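Local coordinates for aminotransferase, class V family protein (Trichomonas vaginalis, PDB 5F8V) that probably transfers the amino group of O-phospho-L-serine to 2-oxoglutarate in serine biosynthesis, using pyridoxal 5'-phosphate as cofactor, at residues K46-E51 with F249-A254; Q52-E57 with F253-F258; N70-A75 with N239-N244. One frame throughout, in Å; residues are numbered along the deposited sequence.

Contacts 1 and 2 are successive levels of a single helix pair, 46-63 against 248-263, with centres about 7 Å apart. They share Phe253 and Ala254, and Glu51 of one reaches Asn255 of the other. Contact 3 lies about 12 Å from the centre of contact 1 and 13 Å from that of contact 2; it sets strand 69-75, an outermost strand of the seven-stranded mixed sheet within this chain, against the loop between helices 233-238 and 248-263. Along the chain, helix 46-63 leads directly into strand 69-75, and the 239-244 loop precedes helix 248-263. The three contacts join early and later parts of the aminotransferase fold; contacts 1 and 3 border the second subunit, through Phe249 and Asn244.

Contact 1 (K46-E51 with F249-A254); sequences KHWMEE and FAIYFA
The outer rim of the Trp48 indole abuts helix 248-263: CH2 lies 3.8 Å from Ile251 CB, and CZ3 is 4.0 Å from Tyr252 CB. Ile251 CB and the backbone N of Tyr252 both sit at the ring edge, near its plane, and the indole crosses the two side chains at about a right angle. One turn on, Glu51 OE2 rests 3.6 Å from Tyr252 CA. The same oxygen accepts a hydrogen bond from a water at 2.6 Å, and that water also donates to Tyr252 O at 3.1 Å, bridging carboxylate and helix backbone. With CG of Trp48 anti to the backbone N (chi1 179°), the indole is carried across the gap between axes 11.0 Å apart. Its NE1 is hydrogen-bonded to Gln52 OE1, a tie that helps fix the ring's rotation. Glu51, bent at chi2 (67°), also accepts from Asn255 ND2. Tyr252 turns its hydroxyl to Glu27, and its ring meets those of Trp31 and His256 edge-to-face. Phe249, on the same helix, stacks on Phe249 of the second subunit, placing this helix at the dimer interface. The pairing is therefore apolar at the indole rim and polar beside it, where the buried carboxylate oxygen is satisfied by water and amide together, an environment that would probably favour its charged form.

Contact 2 (Q52-E57 with F253-F258); sequences QKEATE and FANHIF
Asn255 lays its amide over Ala55, with CG 3.8 Å from Ala55 CB and OD1 3.7 Å from Ala55 CA. The small methyl lets the helices come close here: the CA atoms of Ala55 and Asn255 are 5.1 Å apart, and the axes of segments 52-57 and 253-258 approach to 9.5 Å. At the margin of this patch Asn255 ND2 donates to Glu54 OE1 at 3.1 Å, with an N-H...O angle of 157°. The acceptor lies close to the plane of the amide, whereas the donor comes from above the carboxylate plane, and the two flat groups are turned 63° from one another. Glu54 can reach the amide because its chain is extended, with CG anti to the backbone N (chi1 -176°). Beyond the pair, Arg58 engages both partners, forming a salt bridge with Glu54 OE1 and a hydrogen bond from NE to Asn255 OD1. Arg58 at OD1 and Glu54 at ND2 thus hold the two ends of the buried amide. A turn further along helix 248-263, the Phe258 ring closes the contact: CE2 is 3.8 Å from Ala55 O. One face of that ring, toward its rim, lies over Ala254 O of its own helix. Phe258 also packs on Leu59 and Leu62 of helix 46-63 and on Phe73 of strand 69-75, so the helix pair is joined to the sheet. An asparagine gripped by a carboxylate at one end and an arginine at the other leaves little freedom for its amide to flip, and the neighbouring guanidinium probably offsets the negative charge beside it.

Contact 3 (N70-A75 with N239-N244); sequences NILFVA and NNCMYN
Cys241 points its side chain at strand 69-75, its SG lodged beside Leu72 and the carbonyl of Phe73. The sulfur stands 3.5 Å from Leu72 CD2 and 3.7 Å from Leu72 CB, so both the CD2 branch and the base of the leucine side chain bear on one side of it. Phe73 O approaches the same residue, 3.5 Å from Cys241 CB. SG is anti to the carbonyl carbon of Cys241 (chi1 -66°), which sets it beside the backbone N and against Leu72. A water donates to Cys241 O at 3.0 Å and to Phe73 O at 2.7 Å, linking loop and strand backbones. The cysteine's own N helps close the Schellman motif that ends helix 233-238, bonding to Gln236 O; Asn240, with positive phi, is the C-prime residue, and a type I' turn runs from Asn239 to Met242, closed by Met242 N to Asn239 O at 2.8 Å. Leu72 meanwhile packs on Tyr233, Gln236 and Val237 of that helix, while Phe73 packs against Thr56 of helix 46-63. Farther along the loop, Asn244 ND2 is hydrogen-bonded to the pyridoxal phosphate-lysine (LLP) side chain of the second subunit, bringing this chain to its partner's cofactor.

Contact 1 (K46-E51 with F249-A254)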
loop_
_atom_site.group_PDB
_atom_site.type_symbol
_atom_site.label_atom_id
_atom_site.label_comp_id
_atom_site.label_asym_id
_atom_site.label_seq_id
_atom_site.Cartn_x
_atom_site.Cartn_y
_atom_site.Cartn_z
ATOM N N LYS A 46 10.728 -19.010 -1.885
ATOM C CA LYS A 46 11.968 -18.803 -2.643
ATOM C C LYS A 46 11.754 -17.875 -3.840
ATOM O O LYS A 46 12.547 -16.960 -4.076
ATOM C CB LYS A 46 12.548 -20.144 -3.122
ATOM C CG LYS A 46 14.043 -20.083 -3.387
ATOM C CD LYS A 46 14.510 -21.006 -4.508
ATOM C CE LYS A 46 15.943 -20.648 -4.897
ATOM N NZ LYS A 46 16.520 -21.535 -5.938
ATOM N N HIS A 47 10.671 -18.106 -4.573
ATOM C CA HIS A 47 10.360 -17.316 -5.764
ATOM C C HIS A 47 10.199 -15.824 -5.484
ATOM O O HIS A 47 10.759 -15.011 -6.212
ATOM C CB HIS A 47 9.106 -17.840 -6.459
ATOM C CG HIS A 47 9.258 -19.228 -6.993
ATOM N ND1 HIS A 47 8.604 -20.310 -6.446
ATOM C CD2 HIS A 47 10.010 -19.715 -8.007
ATOM C CE1 HIS A 47 8.936 -21.403 -7.109
ATOM N NE2 HIS A 47 9.787 -21.069 -8.063
ATOM N N TRP A 48 9.446 -15.464 -4.444
ATOM C CA TRP A 48 9.252 -14.040 -4.148
ATOM C C TRP A 48 10.543 -13.355 -3.679
ATOM O O TRP A 48 10.877 -12.266 -4.147
ATOM C CB TRP A 48 8.124 -13.750 -3.136
ATOM C CG TRP A 48 8.096 -12.276 -2.947
ATOM C CD1 TRP A 48 8.522 -11.567 -1.855
ATOM C CD2 TRP A 48 7.798 -11.318 -3.956
ATOM N NE1 TRP A 48 8.445 -10.220 -2.105
ATOM C CE2 TRP A 48 8.009 -10.037 -3.392
ATOM C CE3 TRP A 48 7.349 -11.413 -5.283
ATOM C CZ2 TRP A 48 7.763 -8.860 -4.103
ATOM C CZ3 TRP A 48 7.112 -10.244 -5.993
ATOM C CH2 TRP A 48 7.322 -8.984 -5.397
ATOM N N MET A 49 11.259 -13.988 -2.755
ATOM C CA MET A 49 12.515 -13.424 -2.264
ATOM C C MET A 49 13.551 -13.147 -3.364
ATOM O O MET A 49 14.318 -12.202 -3.249
ATOM C CB MET A 49 13.094 -14.297 -1.146
ATOM C CG MET A 49 12.318 -14.138 0.157
ATOM S SD MET A 49 12.799 -15.317 1.428
ATOM C CE MET A 49 14.416 -14.718 1.909
ATOM N N GLU A 50 13.562 -13.955 -4.422
ATOM C CA GLU A 50 14.384 -13.677 -5.610
ATOM C C GLU A 50 13.894 -12.452 -6.391
ATOM O O GLU A 50 14.700 -11.613 -6.795
ATOM C CB GLU A 50 14.413 -14.887 -6.546
ATOM C CG GLU A 50 15.262 -16.042 -6.053
ATOM C CD GLU A 50 15.338 -17.182 -7.061
ATOM O OE1 GLU A 50 14.276 -17.634 -7.548
ATOM O OE2 GLU A 50 16.464 -17.632 -7.367
ATOM N N GLU A 51 12.579 -12.364 -6.613
ATOM C CA GLU A 51 11.994 -11.245 -7.364
ATOM C C GLU A 51 12.290 -9.906 -6.700
ATOM O O GLU A 51 12.680 -8.951 -7.365
ATOM C CB GLU A 51 10.477 -11.424 -7.517
ATOM C CG GLU A 51 9.738 -10.293 -8.249
ATOM C CD GLU A 51 10.091 -10.156 -9.726
ATOM O OE1 GLU A 51 10.759 -11.036 -10.301
ATOM O OE2 GLU A 51 9.673 -9.157 -10.334
ATOM N N PHE A 249 2.641 -7.402 -5.702
ATOM C CA PHE A 249 2.283 -7.107 -7.091
ATOM C C PHE A 249 2.838 -5.763 -7.556
ATOM O O PHE A 249 3.261 -5.632 -8.705
ATOM C CB PHE A 249 0.770 -7.180 -7.322
ATOM C CG PHE A 249 0.385 -7.204 -8.780
ATOM C CD1 PHE A 249 0.028 -6.035 -9.445
ATOM C CD2 PHE A 249 0.402 -8.391 -9.496
ATOM C CE1 PHE A 249 -0.317 -6.054 -10.790
ATOM C CE2 PHE A 249 0.057 -8.423 -10.844
ATOM C CZ PHE A 249 -0.299 -7.253 -11.494
ATOM N N ALA A 250 2.869 -4.774 -6.664
ATOM C CA ALA A 250 3.423 -3.466 -6.998
ATOM C C ALA A 250 4.928 -3.537 -7.273
ATOM O O ALA A 250 5.432 -2.876 -8.192
ATOM C CB ALA A 250 3.126 -2.471 -5.889
ATOM N N ILE A 251 5.640 -4.353 -6.489
ATOM C CA ILE A 251 7.091 -4.486 -6.619
ATOM C C ILE A 251 7.437 -5.240 -7.896
ATOM O O ILE A 251 8.294 -4.801 -8.661
ATOM C CB ILE A 251 7.712 -5.180 -5.377
ATOM C CG1 ILE A 251 7.553 -4.281 -4.141
ATOM C CG2 ILE A 251 9.194 -5.489 -5.595
ATOM C CD1 ILE A 251 7.521 -5.038 -2.831
ATOM N N TYR A 252 6.775 -6.376 -8.100
ATOM C CA TYR A 252 6.849 -7.146 -9.352
ATOM C C TYR A 252 6.596 -6.263 -10.581
ATOM O O TYR A 252 7.329 -6.336 -11.566
ATOM C CB TYR A 252 5.845 -8.325 -9.309
ATOM C CG TYR A 252 5.278 -8.779 -10.642
ATOM C CD1 TYR A 252 5.915 -9.757 -11.397
ATOM C CD2 TYR A 252 4.084 -8.246 -11.134
ATOM C CE1 TYR A 252 5.390 -10.182 -12.603
ATOM C CE2 TYR A 252 3.558 -8.656 -12.348
ATOM C CZ TYR A 252 4.213 -9.623 -13.080
ATOM O OH TYR A 252 3.682 -10.030 -14.281
ATOM N N PHE A 253 5.548 -5.447 -10.524
ATOM C CA PHE A 253 5.195 -4.601 -11.657
ATOM C C PHE A 253 6.186 -3.452 -11.840
ATOM O O PHE A 253 6.543 -3.113 -12.963
ATOM C CB PHE A 253 3.761 -4.082 -11.564
ATOM C CG PHE A 253 3.219 -3.624 -12.886
ATOM C CD1 PHE A 253 3.186 -2.274 -13.218
ATOM C CD2 PHE A 253 2.797 -4.552 -13.825
ATOM C CE1 PHE A 253 2.698 -1.862 -14.448
ATOM C CE2 PHE A 253 2.323 -4.146 -15.061
ATOM C CZ PHE A 253 2.274 -2.801 -15.372
ATOM N N ALA A 254 6.642 -2.874 -10.737
ATOM C CA ALA A 254 7.723 -1.905 -10.774
ATOM C C ALA A 254 8.948 -2.468 -11.485
ATOM O O ALA A 254 9.529 -1.803 -12.341
ATOM C CB ALA A 254 8.087 -1.465 -9.365
HETATM O O HOH W 1 9.039 -8.620 -12.763
#

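Contact 2 (Q52-E57 with F253-F258)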
loop_
_atom_site.group_PDB
_atom_site.type_symbol
_atom_site.label_atom_id
_atom_site.label_comp_id
_atom_site.label_asym_id
_atom_site.label_seq_id
_atom_site.Cartn_x
_atom_site.Cartn_y
_atom_site.Cartn_z
ATOM N N GLN A 52 12.099 -9.844 -5.389
ATOM C CA GLN A 52 12.289 -8.590 -4.663
ATOM C C GLN A 52 13.752 -8.206 -4.580
ATOM O O GLN A 52 14.088 -7.035 -4.699
ATOM C CB GLN A 52 11.693 -8.661 -3.269
ATOM C CG GLN A 52 11.741 -7.315 -2.558
ATOM C CD GLN A 52 10.882 -7.274 -1.319
ATOM O OE1 GLN A 52 9.744 -7.733 -1.330
ATOM N NE2 GLN A 52 11.409 -6.684 -0.252
ATOM N N LYS A 53 14.606 -9.201 -4.357
ATOM C CA LYS A 53 16.057 -9.018 -4.415
ATOM C C LYS A 53 16.444 -8.440 -5.772
ATOM O O LYS A 53 17.107 -7.412 -5.840
ATOM C CB LYS A 53 16.768 -10.359 -4.178
ATOM C CG LYS A 53 18.282 -10.303 -4.072
ATOM C CD LYS A 53 18.837 -11.717 -3.875
ATOM C CE LYS A 53 20.285 -11.849 -4.326
ATOM N NZ LYS A 53 20.661 -13.269 -4.589
ATOM N N GLU A 54 15.992 -9.096 -6.837
ATOM C CA GLU A 54 16.255 -8.657 -8.207
ATOM C C GLU A 54 15.747 -7.225 -8.458
ATOM O O GLU A 54 16.479 -6.391 -8.999
ATOM C CB GLU A 54 15.622 -9.635 -9.204
ATOM C CG GLU A 54 15.905 -9.326 -10.666
ATOM C CD GLU A 54 15.114 -10.217 -11.599
ATOM O OE1 GLU A 54 14.277 -9.689 -12.369
ATOM O OE2 GLU A 54 15.317 -11.442 -11.558
ATOM N N ALA A 55 14.509 -6.946 -8.050
ATOM C CA ALA A 55 13.922 -5.603 -8.212
ATOM C C ALA A 55 14.759 -4.518 -7.527
ATOM O O ALA A 55 14.963 -3.428 -8.084
ATOM C CB ALA A 55 12.498 -5.585 -7.688
ATOM N N THR A 56 15.265 -4.826 -6.335
ATOM C CA THR A 56 16.099 -3.895 -5.577
ATOM C C THR A 56 17.425 -3.615 -6.295
ATOM O O THR A 56 17.833 -2.451 -6.466
ATOM C CB THR A 56 16.370 -4.435 -4.150
ATOM O OG1 THR A 56 15.122 -4.742 -3.502
ATOM C CG2 THR A 56 17.137 -3.417 -3.315
ATOM N N GLU A 57 18.086 -4.694 -6.700
ATOM C CA GLU A 57 19.342 -4.627 -7.449
ATOM C C GLU A 57 19.169 -3.878 -8.771
ATOM O O GLU A 57 20.000 -3.048 -9.130
ATOM C CB GLU A 57 19.896 -6.047 -7.710
ATOM C CG GLU A 57 20.574 -6.684 -6.497
ATOM C CD GLU A 57 20.748 -8.198 -6.608
ATOM O OE1 GLU A 57 20.580 -8.773 -7.707
ATOM O OE2 GLU A 57 21.049 -8.830 -5.580
ATOM N N PHE A 253 5.548 -5.447 -10.524
ATOM C CA PHE A 253 5.195 -4.601 -11.657
ATOM C C PHE A 253 6.186 -3.452 -11.840
ATOM O O PHE A 253 6.543 -3.113 -12.963
ATOM C CB PHE A 253 3.761 -4.082 -11.564
ATOM C CG PHE A 253 3.219 -3.624 -12.886
ATOM C CD1 PHE A 253 3.186 -2.274 -13.218
ATOM C CD2 PHE A 253 2.797 -4.552 -13.825
ATOM C CE1 PHE A 253 2.698 -1.862 -14.448
ATOM C CE2 PHE A 253 2.323 -4.146 -15.061
ATOM C CZ PHE A 253 2.274 -2.801 -15.372
ATOM N N ALA A 254 6.642 -2.874 -10.737
ATOM C CA ALA A 254 7.723 -1.905 -10.774
ATOM C C ALA A 254 8.948 -2.468 -11.485
ATOM O O ALA A 254 9.529 -1.803 -12.341
ATOM C CB ALA A 254 8.087 -1.465 -9.365
ATOM N N ASN A 255 9.305 -3.707 -11.145
ATOM C CA ASN A 255 10.450 -4.395 -11.743
ATOM C C ASN A 255 10.311 -4.562 -13.255
ATOM O O ASN A 255 11.291 -4.423 -13.992
ATOM C CB ASN A 255 10.678 -5.757 -11.067
ATOM C CG ASN A 255 12.022 -6.382 -11.415
ATOM O OD1 ASN A 255 12.978 -5.696 -11.773
ATOM N ND2 ASN A 255 12.103 -7.697 -11.286
ATOM N N HIS A 256 9.097 -4.850 -13.712
ATOM C CA HIS A 256 8.828 -4.919 -15.148
ATOM C C HIS A 256 9.129 -3.588 -15.840
ATOM O O HIS A 256 9.742 -3.571 -16.903
ATOM C CB HIS A 256 7.391 -5.370 -15.436
ATOM C CG HIS A 256 7.246 -6.848 -15.598
ATOM N ND1 HIS A 256 7.901 -7.551 -16.585
ATOM C CD2 HIS A 256 6.498 -7.754 -14.924
ATOM C CE1 HIS A 256 7.579 -8.830 -16.499
ATOM N NE2 HIS A 256 6.725 -8.979 -15.502
ATOM N N ILE A 257 8.714 -2.487 -15.220
ATOM C CA ILE A 257 9.024 -1.152 -15.717
ATOM C C ILE A 257 10.529 -0.860 -15.652
ATOM O O ILE A 257 11.064 -0.281 -16.588
ATOM C CB ILE A 257 8.217 -0.038 -14.997
ATOM C CG1 ILE A 257 6.720 -0.190 -15.298
ATOM C CG2 ILE A 257 8.686 1.348 -15.457
ATOM C CD1 ILE A 257 5.818 0.591 -14.368
ATOM N N PHE A 258 11.213 -1.271 -14.586
ATOM C CA PHE A 258 12.675 -1.077 -14.509
ATOM C C PHE A 258 13.378 -1.737 -15.709
ATOM O O PHE A 258 14.228 -1.124 -16.359
ATOM C CB PHE A 258 13.267 -1.611 -13.192
ATOM C CG PHE A 258 12.721 -0.960 -11.934
ATOM C CD1 PHE A 258 12.106 0.300 -11.942
ATOM C CD2 PHE A 258 12.849 -1.615 -10.717
ATOM C CE1 PHE A 258 11.614 0.858 -10.763
ATOM C CE2 PHE A 258 12.362 -1.057 -9.544
ATOM C CZ PHE A 258 11.739 0.178 -9.567
#

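Contact 3 (N70-A75 with N239-N244)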
loop_
_atom_site.group_PDB
_atom_site.type_symbol
_atom_site.label_atom_id
_atom_site.label_comp_id
_atom_site.label_asym_id
_atom_site.label_seq_id
_atom_site.Cartn_x
_atom_site.Cartn_y
_atom_site.Cartn_z
ATOM N N ASN A 70 20.660 2.497 1.580
ATOM C CA ASN A 70 19.661 1.421 1.549
ATOM C C ASN A 70 18.537 1.769 0.567
ATOM O O ASN A 70 18.232 2.947 0.376
ATOM C CB ASN A 70 19.028 1.211 2.927
ATOM C CG ASN A 70 20.044 0.839 3.991
ATOM O OD1 ASN A 70 20.687 -0.200 3.907
ATOM N ND2 ASN A 70 20.181 1.684 4.997
ATOM N N ILE A 71 17.924 0.743 -0.027
ATOM C CA ILE A 71 16.780 0.903 -0.922
ATOM C C ILE A 71 15.599 0.176 -0.298
ATOM O O ILE A 71 15.699 -1.012 0.024
ATOM C CB ILE A 71 17.069 0.358 -2.342
ATOM C CG1 ILE A 71 18.272 1.087 -2.964
ATOM C CG2 ILE A 71 15.842 0.522 -3.243
ATOM C CD1 ILE A 71 18.755 0.506 -4.280
ATOM N N LEU A 72 14.484 0.890 -0.117
ATOM C CA LEU A 72 13.265 0.293 0.440
ATOM C C LEU A 72 12.119 0.333 -0.556
ATOM O O LEU A 72 11.964 1.291 -1.293
ATOM C CB LEU A 72 12.828 1.033 1.712
ATOM C CG LEU A 72 13.835 1.239 2.841
ATOM C CD1 LEU A 72 13.130 1.874 4.030
ATOM C CD2 LEU A 72 14.489 -0.063 3.269
ATOM N N PHE A 73 11.335 -0.736 -0.570
ATOM C CA PHE A 73 9.995 -0.745 -1.136
ATOM C C PHE A 73 9.074 -0.825 0.062
ATOM O O PHE A 73 9.205 -1.751 0.872
ATOM C CB PHE A 73 9.774 -1.972 -2.018
ATOM C CG PHE A 73 10.604 -1.980 -3.266
ATOM C CD1 PHE A 73 10.236 -1.205 -4.358
ATOM C CD2 PHE A 73 11.750 -2.767 -3.358
ATOM C CE1 PHE A 73 10.997 -1.210 -5.521
ATOM C CE2 PHE A 73 12.517 -2.770 -4.517
ATOM C CZ PHE A 73 12.143 -1.994 -5.598
ATOM N N VAL A 74 8.152 0.127 0.178
ATOM C CA VAL A 74 7.212 0.169 1.311
ATOM C C VAL A 74 5.762 0.324 0.870
ATOM O O VAL A 74 5.480 0.823 -0.220
ATOM C CB VAL A 74 7.575 1.291 2.309
ATOM C CG1 VAL A 74 8.849 0.914 3.049
ATOM C CG2 VAL A 74 7.738 2.648 1.611
ATOM N N ALA A 75 4.846 -0.146 1.714
ATOM C CA ALA A 75 3.422 0.088 1.519
ATOM C C ALA A 75 3.157 1.564 1.779
ATOM O O ALA A 75 3.843 2.178 2.584
ATOM C CB ALA A 75 2.599 -0.768 2.469
ATOM N N ASN A 239 14.788 -5.955 8.316
ATOM C CA ASN A 239 13.998 -7.098 7.830
ATOM C C ASN A 239 13.834 -7.178 6.298
ATOM O O ASN A 239 12.879 -7.799 5.813
ATOM C CB ASN A 239 12.614 -7.087 8.506
ATOM C CG ASN A 239 12.690 -7.364 9.996
ATOM O OD1 ASN A 239 12.827 -8.510 10.412
ATOM N ND2 ASN A 239 12.572 -6.319 10.806
ATOM N N ASN A 240 14.753 -6.563 5.545
ATOM C CA ASN A 240 14.750 -6.592 4.070
ATOM C C ASN A 240 13.397 -6.224 3.438
ATOM O O ASN A 240 12.947 -6.873 2.491
ATOM C CB ASN A 240 15.223 -7.964 3.562
ATOM C CG ASN A 240 16.622 -8.314 4.036
ATOM O OD1 ASN A 240 17.599 -7.670 3.649
ATOM N ND2 ASN A 240 16.728 -9.340 4.880
ATOM N N CYS A 241 12.761 -5.189 3.995
ATOM C CA CYS A 241 11.398 -4.761 3.632
ATOM C C CYS A 241 10.324 -5.847 3.717
ATOM O O CYS A 241 9.278 -5.745 3.068
ATOM C CB CYS A 241 11.382 -4.104 2.251
ATOM S SG CYS A 241 12.285 -2.561 2.244
ATOM N N MET A 242 10.575 -6.858 4.546
ATOM C CA MET A 242 9.659 -7.967 4.749
ATOM C C MET A 242 9.510 -8.216 6.250
ATOM O O MET A 242 9.524 -9.357 6.721
ATOM C CB MET A 242 10.147 -9.209 3.988
ATOM C CG MET A 242 9.969 -9.081 2.482
ATOM S SD MET A 242 10.245 -10.608 1.557
ATOM C CE MET A 242 11.945 -10.384 1.024
ATOM N N TYR A 243 9.372 -7.122 7.001
ATOM C CA TYR A 243 8.985 -7.207 8.400
ATOM C C TYR A 243 7.572 -7.767 8.444
ATOM O O TYR A 243 7.253 -8.623 9.267
ATOM C CB TYR A 243 9.042 -5.839 9.086
ATOM C CG TYR A 243 8.402 -5.842 10.458
ATOM C CD1 TYR A 243 7.115 -5.330 10.654
ATOM C CD2 TYR A 243 9.067 -6.391 11.560
ATOM C CE1 TYR A 243 6.515 -5.356 11.906
ATOM C CE2 TYR A 243 8.478 -6.414 12.819
ATOM C CZ TYR A 243 7.203 -5.895 12.988
ATOM O OH TYR A 243 6.616 -5.918 14.239
ATOM N N ASN A 244 6.727 -7.239 7.567
ATOM C CA ASN A 244 5.411 -7.805 7.307
ATOM C C ASN A 244 5.317 -8.042 5.804
ATOM O O ASN A 244 6.333 -7.969 5.108
ATOM C CB ASN A 244 4.311 -6.880 7.855
ATOM C CG ASN A 244 4.172 -5.582 7.068
ATOM O OD1 ASN A 244 5.160 -4.983 6.632
ATOM N ND2 ASN A 244 2.932 -5.138 6.891
HETATM O O HOH W 2 7.479 -3.684 1.770
#